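Local coordinates for flagellar regulatory protein C (Vibrio cholerae, PDB 4QHS) that probably activates sigma-54-dependent transcription of flagellar genes through the ATPase activity of its heptameric AAA+ domain, at residues A[40-45]-A[177-182]; A[114-119]-A[154-159]; A[26-31]-A[183-188]; A[33-38]-A[59-64]. All coordinates share one frame; numbering follows the deposited sequence.

Interaction 1. Residues A[40-45]-A[177-182]; sequences NVMILG and RLNVFP
M42 holds CG trans to its own amide nitrogen (chi1 179°), which sends the side chain toward the end of helix 172-178, and bends at both chi2 and chi3 swing the terminal CE to 3.6 Å from L178 CB. The base of the same side chain lies close to the backbone, M42 CB being 3.3 Å from L178 O. N179 points its first bond away from the strand, yet its amide turns back, and OD1 comes to 3.6 Å from M42 CG. Strand 41-44 is the central-sheet strand that runs into the P-loop of the AAA+ fold, and helix 172-178 leads through the 179-181 turn to the edge strand 182-184 beside it. At the start of the strand, N40 ND2 donates to R177 O (3.2 Å), a straight bond at 172° that lies in the plane of the N40 amide but arrives well above the plane of the carbonyl. F181 O lies 3.9 Å from V41 CG1, while its ring packs on V34 and on I246 of a second subunit. Farther along, P182 CA directs a CH···O contact at M42 O (3.3 Å), and L44 CD1 lies alongside P182 CB at 4.1 Å, the two side chains pointing the same way.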
# COMPACT_ATOMS: atom_id res chain seq x y z
N ASN A 40 19.40 -19.01 35.48
CA ASN A 40 18.56 -17.93 35.05
C ASN A 40 17.38 -17.85 35.94
O ASN A 40 16.84 -18.84 36.34
CB ASN A 40 18.06 -18.14 33.65
CG ASN A 40 19.14 -18.16 32.65
OD1 ASN A 40 20.12 -17.48 32.75
ND2 ASN A 40 18.94 -18.94 31.65
N VAL A 41 16.98 -16.64 36.27
CA VAL A 41 15.85 -16.42 37.17
C VAL A 41 14.79 -15.53 36.53
O VAL A 41 15.09 -14.41 36.09
CB VAL A 41 16.28 -15.75 38.48
CG1 VAL A 41 15.06 -15.53 39.35
CG2 VAL A 41 17.34 -16.58 39.20
N MET A 42 13.57 -16.04 36.47
CA MET A 42 12.43 -15.28 35.96
C MET A 42 11.59 -14.76 37.13
O MET A 42 11.09 -15.54 37.93
CB MET A 42 11.57 -16.15 35.04
CG MET A 42 10.35 -15.43 34.49
SD MET A 42 10.75 -14.10 33.34
CE MET A 42 11.66 -15.06 32.13
N ILE A 43 11.42 -13.44 37.22
CA ILE A 43 10.57 -12.87 38.26
C ILE A 43 9.24 -12.40 37.69
O ILE A 43 9.17 -11.41 36.92
CB ILE A 43 11.25 -11.69 38.97
CG1 ILE A 43 12.71 -12.03 39.32
CG2 ILE A 43 10.45 -11.30 40.21
CD1 ILE A 43 13.47 -10.84 39.85
N LEU A 44 8.19 -13.14 38.06
CA LEU A 44 6.83 -12.89 37.61
C LEU A 44 6.10 -11.99 38.61
O LEU A 44 6.58 -11.76 39.72
CB LEU A 44 6.08 -14.22 37.42
CG LEU A 44 6.84 -15.19 36.52
CD1 LEU A 44 6.21 -16.58 36.48
CD2 LEU A 44 6.95 -14.62 35.11
N GLY A 45 4.94 -11.48 38.21
CA GLY A 45 4.17 -10.60 39.08
C GLY A 45 3.85 -9.30 38.38
O GLY A 45 4.38 -9.01 37.31
N ARG A 177 14.33 -22.18 28.77
CA ARG A 177 15.60 -21.71 29.26
C ARG A 177 15.50 -20.62 30.30
O ARG A 177 16.26 -20.58 31.22
CB ARG A 177 16.49 -21.28 28.13
CG ARG A 177 17.37 -22.36 27.67
CD ARG A 177 18.25 -21.89 26.61
NE ARG A 177 19.20 -22.91 26.24
CZ ARG A 177 20.42 -23.02 26.75
NH1 ARG A 177 20.85 -22.17 27.65
NH2 ARG A 177 21.20 -23.98 26.33
N LEU A 178 14.56 -19.74 30.16
CA LEU A 178 14.42 -18.64 31.11
C LEU A 178 13.58 -18.98 32.35
O LEU A 178 13.53 -18.20 33.30
CB LEU A 178 13.82 -17.42 30.42
CG LEU A 178 14.71 -16.67 29.43
CD1 LEU A 178 13.90 -15.63 28.68
CD2 LEU A 178 15.85 -16.01 30.16
N ASN A 179 12.90 -20.11 32.33
CA ASN A 179 12.02 -20.48 33.41
C ASN A 179 12.40 -21.76 34.17
O ASN A 179 11.56 -22.52 34.54
CB ASN A 179 10.58 -20.59 32.92
CG ASN A 179 9.87 -19.27 32.92
OD1 ASN A 179 9.33 -18.85 33.91
ND2 ASN A 179 9.89 -18.61 31.81
N VAL A 180 13.67 -21.96 34.39
CA VAL A 180 14.11 -23.01 35.28
C VAL A 180 13.55 -22.77 36.68
O VAL A 180 13.14 -23.70 37.38
CB VAL A 180 15.64 -23.11 35.36
CG1 VAL A 180 16.04 -24.13 36.39
CG2 VAL A 180 16.18 -23.51 34.02
N PHE A 181 13.54 -21.51 37.08
CA PHE A 181 13.28 -21.12 38.44
C PHE A 181 12.48 -19.84 38.59
O PHE A 181 12.99 -18.82 38.93
CB PHE A 181 14.61 -21.00 39.18
CG PHE A 181 14.49 -21.16 40.65
CD1 PHE A 181 14.43 -22.40 41.20
CD2 PHE A 181 14.46 -20.08 41.48
CE1 PHE A 181 14.32 -22.55 42.52
CE2 PHE A 181 14.35 -20.23 42.81
CZ PHE A 181 14.29 -21.47 43.34
N PRO A 182 11.20 -19.93 38.35
CA PRO A 182 10.36 -18.75 38.42
C PRO A 182 9.96 -18.41 39.82
O PRO A 182 9.70 -19.26 40.62
CB PRO A 182 9.15 -19.17 37.62
CG PRO A 182 9.22 -20.55 37.54
CD PRO A 182 10.59 -20.93 37.50
O HOH W 1 20.58 -20.77 29.70

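Interaction 2. Residues A[114-119]-A[154-159]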
# COMPACT_ATOMS: atom_id res chain seq x y z
N LEU A 114 19.93 -7.79 34.16
CA LEU A 114 18.52 -7.88 34.39
C LEU A 114 17.76 -7.45 33.16
O LEU A 114 17.88 -6.36 32.72
CB LEU A 114 18.11 -7.01 35.56
CG LEU A 114 16.63 -6.70 35.67
CD1 LEU A 114 15.83 -7.93 35.79
CD2 LEU A 114 16.41 -5.86 36.85
N LEU A 115 16.98 -8.35 32.61
CA LEU A 115 16.18 -8.03 31.47
C LEU A 115 14.75 -7.85 31.89
O LEU A 115 14.01 -8.78 31.96
CB LEU A 115 16.28 -9.11 30.43
CG LEU A 115 17.68 -9.50 30.03
CD1 LEU A 115 17.58 -10.76 29.32
CD2 LEU A 115 18.27 -8.47 29.16
N ASP A 116 14.39 -6.62 32.19
CA ASP A 116 13.12 -6.27 32.73
C ASP A 116 12.09 -6.25 31.64
O ASP A 116 12.32 -5.74 30.59
CB ASP A 116 13.22 -4.89 33.34
CG ASP A 116 12.64 -4.81 34.69
OD1 ASP A 116 11.73 -5.56 35.01
OD2 ASP A 116 13.09 -3.96 35.45
N GLU A 117 10.95 -6.85 31.91
CA GLU A 117 9.85 -6.88 30.98
C GLU A 117 10.22 -7.50 29.64
O GLU A 117 10.13 -6.89 28.61
CB GLU A 117 9.30 -5.48 30.81
CG GLU A 117 8.59 -4.94 32.02
CD GLU A 117 7.51 -5.88 32.49
OE1 GLU A 117 7.46 -6.18 33.68
OE2 GLU A 117 6.73 -6.34 31.65
N ILE A 118 10.63 -8.75 29.67
CA ILE A 118 11.18 -9.41 28.54
C ILE A 118 10.13 -9.86 27.56
O ILE A 118 10.42 -10.14 26.44
CB ILE A 118 11.98 -10.60 28.97
CG1 ILE A 118 12.99 -11.00 27.91
CG2 ILE A 118 11.09 -11.73 29.22
CD1 ILE A 118 14.06 -11.83 28.42
N SER A 119 8.89 -9.93 27.98
CA SER A 119 7.87 -10.37 27.07
C SER A 119 7.67 -9.41 25.93
O SER A 119 6.87 -9.64 25.09
CB SER A 119 6.57 -10.59 27.81
OG SER A 119 6.03 -9.38 28.26
N LEU A 154 19.03 -12.43 34.82
CA LEU A 154 17.77 -12.29 35.52
C LEU A 154 16.80 -11.67 34.53
O LEU A 154 17.19 -10.83 33.72
CB LEU A 154 17.91 -11.41 36.77
CG LEU A 154 19.01 -11.70 37.79
CD1 LEU A 154 18.92 -10.69 38.91
CD2 LEU A 154 18.93 -13.09 38.35
N ALA A 155 15.54 -12.09 34.59
CA ALA A 155 14.48 -11.51 33.77
C ALA A 155 13.21 -11.28 34.58
O ALA A 155 13.01 -11.91 35.62
CB ALA A 155 14.17 -12.39 32.59
N THR A 156 12.35 -10.39 34.08
CA THR A 156 11.01 -10.21 34.62
C THR A 156 9.97 -10.15 33.51
O THR A 156 10.25 -9.75 32.38
CB THR A 156 10.85 -8.92 35.45
OG1 THR A 156 10.78 -7.80 34.56
CG2 THR A 156 12.03 -8.75 36.41
N SER A 157 8.76 -10.48 33.89
CA SER A 157 7.63 -10.46 33.01
C SER A 157 6.40 -10.20 33.82
O SER A 157 6.19 -10.79 34.83
CB SER A 157 7.50 -11.78 32.32
OG SER A 157 6.60 -11.66 31.28
N ASN A 158 5.57 -9.29 33.37
CA ASN A 158 4.33 -9.07 34.05
C ASN A 158 3.20 -9.86 33.44
O ASN A 158 2.06 -9.65 33.73
CB ASN A 158 4.03 -7.60 34.18
CG ASN A 158 3.58 -6.98 32.91
OD1 ASN A 158 3.37 -7.63 31.93
ND2 ASN A 158 3.44 -5.71 32.92
N ARG A 159 3.53 -10.82 32.61
CA ARG A 159 2.53 -11.64 32.00
C ARG A 159 2.85 -13.11 32.06
O ARG A 159 3.98 -13.47 32.27
CB ARG A 159 2.27 -11.19 30.58
CG ARG A 159 3.43 -11.33 29.69
CD ARG A 159 3.23 -10.63 28.40
NE ARG A 159 1.89 -10.79 27.92
CZ ARG A 159 1.34 -10.05 26.98
NH1 ARG A 159 2.04 -9.09 26.41
NH2 ARG A 159 0.09 -10.27 26.64
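L114 and L115 pair with L154 and A155 in neighbouring parallel strands of the AAA+ core sheet. Strand 112-116 ends in the Walker B sequence, with D116 and E117 as its acidic pair, and strand 152-157 leads into the region that holds the first sensor motif in this family. The segment axes run 4.5 Å apart and only 10° from parallel. Two backbone bonds set the register: L115 N gives to L154 O (2.7 Å), and T156 N gives to L115 O (3.1 Å). After E117 the chain kinks into a short 3-10 turn, and I118 N approaches T156 O almost end-on to the carbonyl, at 2.9 Å.

The polar side-chain contacts gather on T156. Its OG1 sits between the backbone N and the carbonyl carbon (chi1 76°), which turns it toward the Walker B turn; there it accepts a nearly straight bond from E117 N (2.8 Å) and donates to D116 OD1, a bond modelled so short that its length is doubtful. E117 crosses N158 at about a right angle, carboxylate and amide planes 57° apart, while N158 ND2 bonds to S47 of the P-loop.

Apolar packing flanks these bonds. L114 CD1 comes to 3.9 Å from T156 CG2, the two side chains crossing at a slant, and on the other face I118 CD1 reaches A155 CB. Farthest along, S119 OG touches R159 CD at 3.1 Å.

Interaction 3. Residues A[26-31]-A[183-188]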
# COMPACT_ATOMS: atom_id res chain seq x y z
N LYS A 26 9.05 -16.25 52.28
CA LYS A 26 9.22 -17.50 51.59
C LYS A 26 9.86 -17.29 50.23
O LYS A 26 10.70 -18.04 49.82
CB LYS A 26 7.86 -18.13 51.40
CG LYS A 26 7.59 -19.31 52.26
CD LYS A 26 6.90 -18.94 53.54
CE LYS A 26 5.74 -19.84 53.82
NZ LYS A 26 5.64 -20.87 52.78
N LEU A 27 9.46 -16.24 49.55
CA LEU A 27 10.04 -15.91 48.29
C LEU A 27 11.50 -15.65 48.44
O LEU A 27 12.28 -16.18 47.70
CB LEU A 27 9.41 -14.64 47.77
CG LEU A 27 8.48 -14.67 46.60
CD1 LEU A 27 8.95 -15.64 45.60
CD2 LEU A 27 7.15 -15.06 47.09
N LEU A 28 11.85 -14.82 49.40
CA LEU A 28 13.25 -14.46 49.61
C LEU A 28 14.13 -15.67 49.94
O LEU A 28 15.27 -15.74 49.51
CB LEU A 28 13.39 -13.41 50.72
CG LEU A 28 13.30 -11.94 50.30
CD1 LEU A 28 13.77 -11.74 48.86
CD2 LEU A 28 11.90 -11.39 50.48
N ALA A 29 13.59 -16.63 50.70
CA ALA A 29 14.31 -17.88 50.96
C ALA A 29 14.52 -18.68 49.67
O ALA A 29 15.55 -19.34 49.51
CB ALA A 29 13.57 -18.71 51.97
N LEU A 30 13.55 -18.64 48.76
CA LEU A 30 13.75 -19.30 47.46
C LEU A 30 14.84 -18.55 46.69
O LEU A 30 15.76 -19.13 46.10
CB LEU A 30 12.45 -19.34 46.64
CG LEU A 30 11.60 -20.61 46.62
CD1 LEU A 30 12.20 -21.69 47.46
CD2 LEU A 30 10.18 -20.35 47.07
N ALA A 31 14.72 -17.23 46.72
CA ALA A 31 15.70 -16.38 46.07
C ALA A 31 17.12 -16.70 46.58
O ALA A 31 18.03 -16.92 45.77
CB ALA A 31 15.35 -14.92 46.29
N LEU A 183 9.92 -17.13 40.10
CA LEU A 183 9.48 -16.62 41.36
C LEU A 183 8.38 -15.63 41.12
O LEU A 183 8.56 -14.63 40.49
CB LEU A 183 10.63 -15.97 42.10
CG LEU A 183 11.80 -16.89 42.39
CD1 LEU A 183 12.87 -16.17 43.04
CD2 LEU A 183 11.33 -17.96 43.28
N THR A 184 7.22 -15.92 41.65
CA THR A 184 6.09 -15.08 41.44
C THR A 184 5.87 -14.14 42.62
O THR A 184 5.46 -14.53 43.68
CB THR A 184 4.84 -15.88 41.14
OG1 THR A 184 5.05 -16.65 39.96
CG2 THR A 184 3.70 -14.97 40.92
N TRP A 185 6.16 -12.88 42.39
CA TRP A 185 6.07 -11.84 43.37
C TRP A 185 4.67 -11.25 43.40
O TRP A 185 4.36 -10.39 42.61
CB TRP A 185 7.07 -10.78 42.97
CG TRP A 185 7.40 -9.88 43.99
CD1 TRP A 185 7.01 -8.61 44.09
CD2 TRP A 185 8.20 -10.15 45.12
NE1 TRP A 185 7.51 -8.04 45.21
CE2 TRP A 185 8.25 -8.98 45.88
CE3 TRP A 185 8.88 -11.26 45.58
CZ2 TRP A 185 8.95 -8.89 47.05
CZ3 TRP A 185 9.57 -11.17 46.74
CH2 TRP A 185 9.61 -10.00 47.46
N PRO A 186 3.83 -11.71 44.30
CA PRO A 186 2.41 -11.38 44.30
C PRO A 186 2.06 -9.90 44.42
O PRO A 186 2.85 -9.07 44.78
CB PRO A 186 1.92 -12.10 45.54
CG PRO A 186 3.06 -12.03 46.46
CD PRO A 186 4.32 -11.90 45.67
N ALA A 187 0.83 -9.60 44.09
CA ALA A 187 0.36 -8.24 44.14
C ALA A 187 0.18 -7.82 45.57
O ALA A 187 -0.01 -8.65 46.43
CB ALA A 187 -0.91 -8.12 43.40
N LEU A 188 0.25 -6.53 45.83
CA LEU A 188 0.19 -5.98 47.16
C LEU A 188 -0.97 -6.46 48.01
O LEU A 188 -0.82 -6.72 49.17
CB LEU A 188 0.16 -4.48 47.08
CG LEU A 188 0.99 -3.73 48.10
CD1 LEU A 188 2.11 -4.60 48.46
CD2 LEU A 188 1.49 -2.44 47.53
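Helix 23-35 lies against the edge strand 182-184 of the parallel AAA+ sheet and the chain that runs on from it toward the lid domain, with L27 meeting both L183 and W185. The contact is wholly apolar in its side chains. L27 is the residue most engaged, and its branches divide the work: CD1 goes to the strand, 3.9 Å from L183 CB, while CD2 comes to 3.8 Å from T184 O. The stem of the same side chain leans obliquely on the six-membered part of the indole, with L27 CG 3.6 Å from W185 CE3 and L27 CB equally near W185 CZ3.

W185 carries its indole anti to the backbone N (chi1 -163°), which directs the benzo end at the helix. L28 comes to the ring edge, its CD2 4.0 Å from W185 CH2 and near the ring plane. P186 CD lies above one face of the indole, offset toward the rim. At the other end the NE1 makes a weak hydrogen bond to S49 O of the P-loop.

The L183 and L27 side chains run antiparallel past one another. The two methyls of L183 spread over the next turn of the helix: CD2 lies 3.8 Å from L30 CB, and CD1 4.3 Å from A31 CB. M54 of the P-loop helix 51-61 packs on A31, L183 and W185 alike, and L30 also touches L247 of a second subunit. A helix packed by L27, L30 and A31 on the outer strand of the sheet is the helix-on-sheet layering of the alpha/beta AAA+ core.

Interaction 4. Residues A[33-38]-A[59-64]; sequences KVAKTD and HNASPR
The methyls of A35 and A61 touch, CB to CB at 3.7 Å, where the ends of helices 23-35 and 51-61 come together. The second of these is the helix that follows the P-loop in the AAA+ fold, so the contact joins two helices flanking the core sheet at the end of each. The turn after the second helix lies against the carbonyl at the end of the first: P63 CD is 3.8 Å from A35 O, and S62 CB approaches the same oxygen at a modelled distance too short to be relied on.

Farther out, D38 and R64 cross at about a right angle, with the carboxylate and guanidinium planes 60° apart. The flat groups therefore do not pair side by side; instead R64 NH1 gives to D38 OD1 at 3.2 Å, a weak bond bent to 133° within a salt bridge. A bend at chi3 turns the R64 guanidinium to D38, while its NE is held by G111 O, a firmer partner than the acid.

Each side is also braced internally. T37 OG1 gives to V34 O in the carbonyl plane, on a lone pair, and the T37 N also gives to that oxygen. S62 OG makes an ST turn, accepting from R64 N at 3.2 Å, and itself gives to H59 O at 2.8 Å, reaching that oxygen from the same face as S62 N.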
# COMPACT_ATOMS: atom_id res chain seq x y z
N LYS A 33 18.30 -19.36 47.66
CA LYS A 33 18.71 -20.58 47.02
C LYS A 33 19.21 -20.39 45.61
O LYS A 33 20.30 -20.80 45.33
CB LYS A 33 17.60 -21.62 47.05
CG LYS A 33 17.73 -22.61 48.16
CD LYS A 33 16.49 -23.41 48.34
CE LYS A 33 16.67 -24.52 49.33
NZ LYS A 33 15.44 -25.27 49.49
N VAL A 34 18.45 -19.77 44.71
CA VAL A 34 18.94 -19.58 43.34
C VAL A 34 20.19 -18.75 43.30
O VAL A 34 21.09 -19.01 42.49
CB VAL A 34 17.99 -18.82 42.36
CG1 VAL A 34 17.62 -19.69 41.17
CG2 VAL A 34 16.83 -18.19 43.06
N ALA A 35 20.20 -17.73 44.15
CA ALA A 35 21.25 -16.72 44.11
C ALA A 35 22.61 -17.39 44.19
O ALA A 35 23.52 -17.02 43.47
CB ALA A 35 21.07 -15.70 45.22
N LYS A 36 22.71 -18.39 45.02
CA LYS A 36 23.94 -19.10 45.18
C LYS A 36 24.39 -19.82 43.92
O LYS A 36 25.53 -20.18 43.81
CB LYS A 36 23.85 -20.05 46.36
CG LYS A 36 23.97 -19.34 47.68
CD LYS A 36 22.81 -19.63 48.59
CE LYS A 36 23.26 -20.18 49.94
NZ LYS A 36 23.14 -21.66 50.02
N THR A 37 23.49 -20.00 42.98
CA THR A 37 23.83 -20.62 41.71
C THR A 37 23.95 -19.65 40.55
O THR A 37 23.85 -18.47 40.73
CB THR A 37 22.84 -21.71 41.35
OG1 THR A 37 21.72 -21.13 40.69
CG2 THR A 37 22.38 -22.41 42.57
N ASP A 38 24.15 -20.17 39.36
CA ASP A 38 24.30 -19.37 38.17
C ASP A 38 23.07 -19.42 37.28
O ASP A 38 23.08 -18.92 36.20
CB ASP A 38 25.50 -19.83 37.37
CG ASP A 38 26.71 -18.95 37.55
OD1 ASP A 38 26.61 -17.87 38.15
OD2 ASP A 38 27.78 -19.33 37.08
N HIS A 59 21.54 -10.62 43.12
CA HIS A 59 22.92 -10.29 42.74
C HIS A 59 23.83 -10.26 43.95
O HIS A 59 24.89 -10.88 43.95
CB HIS A 59 22.96 -8.93 42.03
CG HIS A 59 24.33 -8.53 41.59
ND1 HIS A 59 24.92 -9.04 40.46
CD2 HIS A 59 25.21 -7.65 42.13
CE1 HIS A 59 26.12 -8.50 40.31
NE2 HIS A 59 26.32 -7.65 41.31
N ASN A 60 23.40 -9.54 44.98
CA ASN A 60 24.21 -9.35 46.17
C ASN A 60 24.35 -10.62 47.00
O ASN A 60 25.29 -10.74 47.79
CB ASN A 60 23.64 -8.22 47.04
CG ASN A 60 23.61 -6.89 46.31
OD1 ASN A 60 24.52 -6.56 45.55
ND2 ASN A 60 22.55 -6.11 46.53
N ALA A 61 23.43 -11.57 46.82
CA ALA A 61 23.51 -12.81 47.59
C ALA A 61 24.33 -13.86 46.85
O ALA A 61 24.65 -14.91 47.38
CB ALA A 61 22.12 -13.33 47.90
N SER A 62 24.65 -13.55 45.60
CA SER A 62 25.32 -14.50 44.73
C SER A 62 26.82 -14.24 44.76
O SER A 62 27.25 -13.15 45.14
CB SER A 62 24.78 -14.38 43.30
OG SER A 62 25.43 -13.33 42.61
N PRO A 63 27.64 -15.21 44.35
CA PRO A 63 29.09 -15.00 44.30
C PRO A 63 29.52 -13.89 43.32
O PRO A 63 30.69 -13.48 43.33
CB PRO A 63 29.62 -16.36 43.83
CG PRO A 63 28.47 -16.97 43.09
CD PRO A 63 27.27 -16.56 43.88
N ARG A 64 28.61 -13.39 42.51
CA ARG A 64 28.94 -12.35 41.53
C ARG A 64 28.71 -10.95 42.08
O ARG A 64 28.77 -9.97 41.34
CB ARG A 64 28.11 -12.55 40.25
CG ARG A 64 28.06 -14.00 39.82
CD ARG A 64 27.14 -14.20 38.65
NE ARG A 64 27.76 -13.75 37.43
CZ ARG A 64 28.50 -14.52 36.65
NH1 ARG A 64 28.70 -15.79 36.95
NH2 ARG A 64 29.04 -14.00 35.56

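In the fold
Interactions 1 and 2 share the central sheet, their centres 9 Å apart: I43 N and A155 O (2.7 Å) and V41 O and A155 N (2.8 Å) are probable hydrogen bonds joining neighbouring strands. On the opposite edge of strand 41-44, L44 N is 2.9 Å from L183 O, a probable hydrogen bond joining interactions 1 and 3. Strand 41-44 and the Walker B segment of interaction 2 probably border the nucleotide site, empty here; the strand opens into the P-loop, whose K51 is bonded to I43 O and G45 O. Interaction 4 sits farther off, about 18 Å between centres from interaction 2. It shares helix 23-35 with interaction 3, and V34 packs on F181 and V41 of interaction 1.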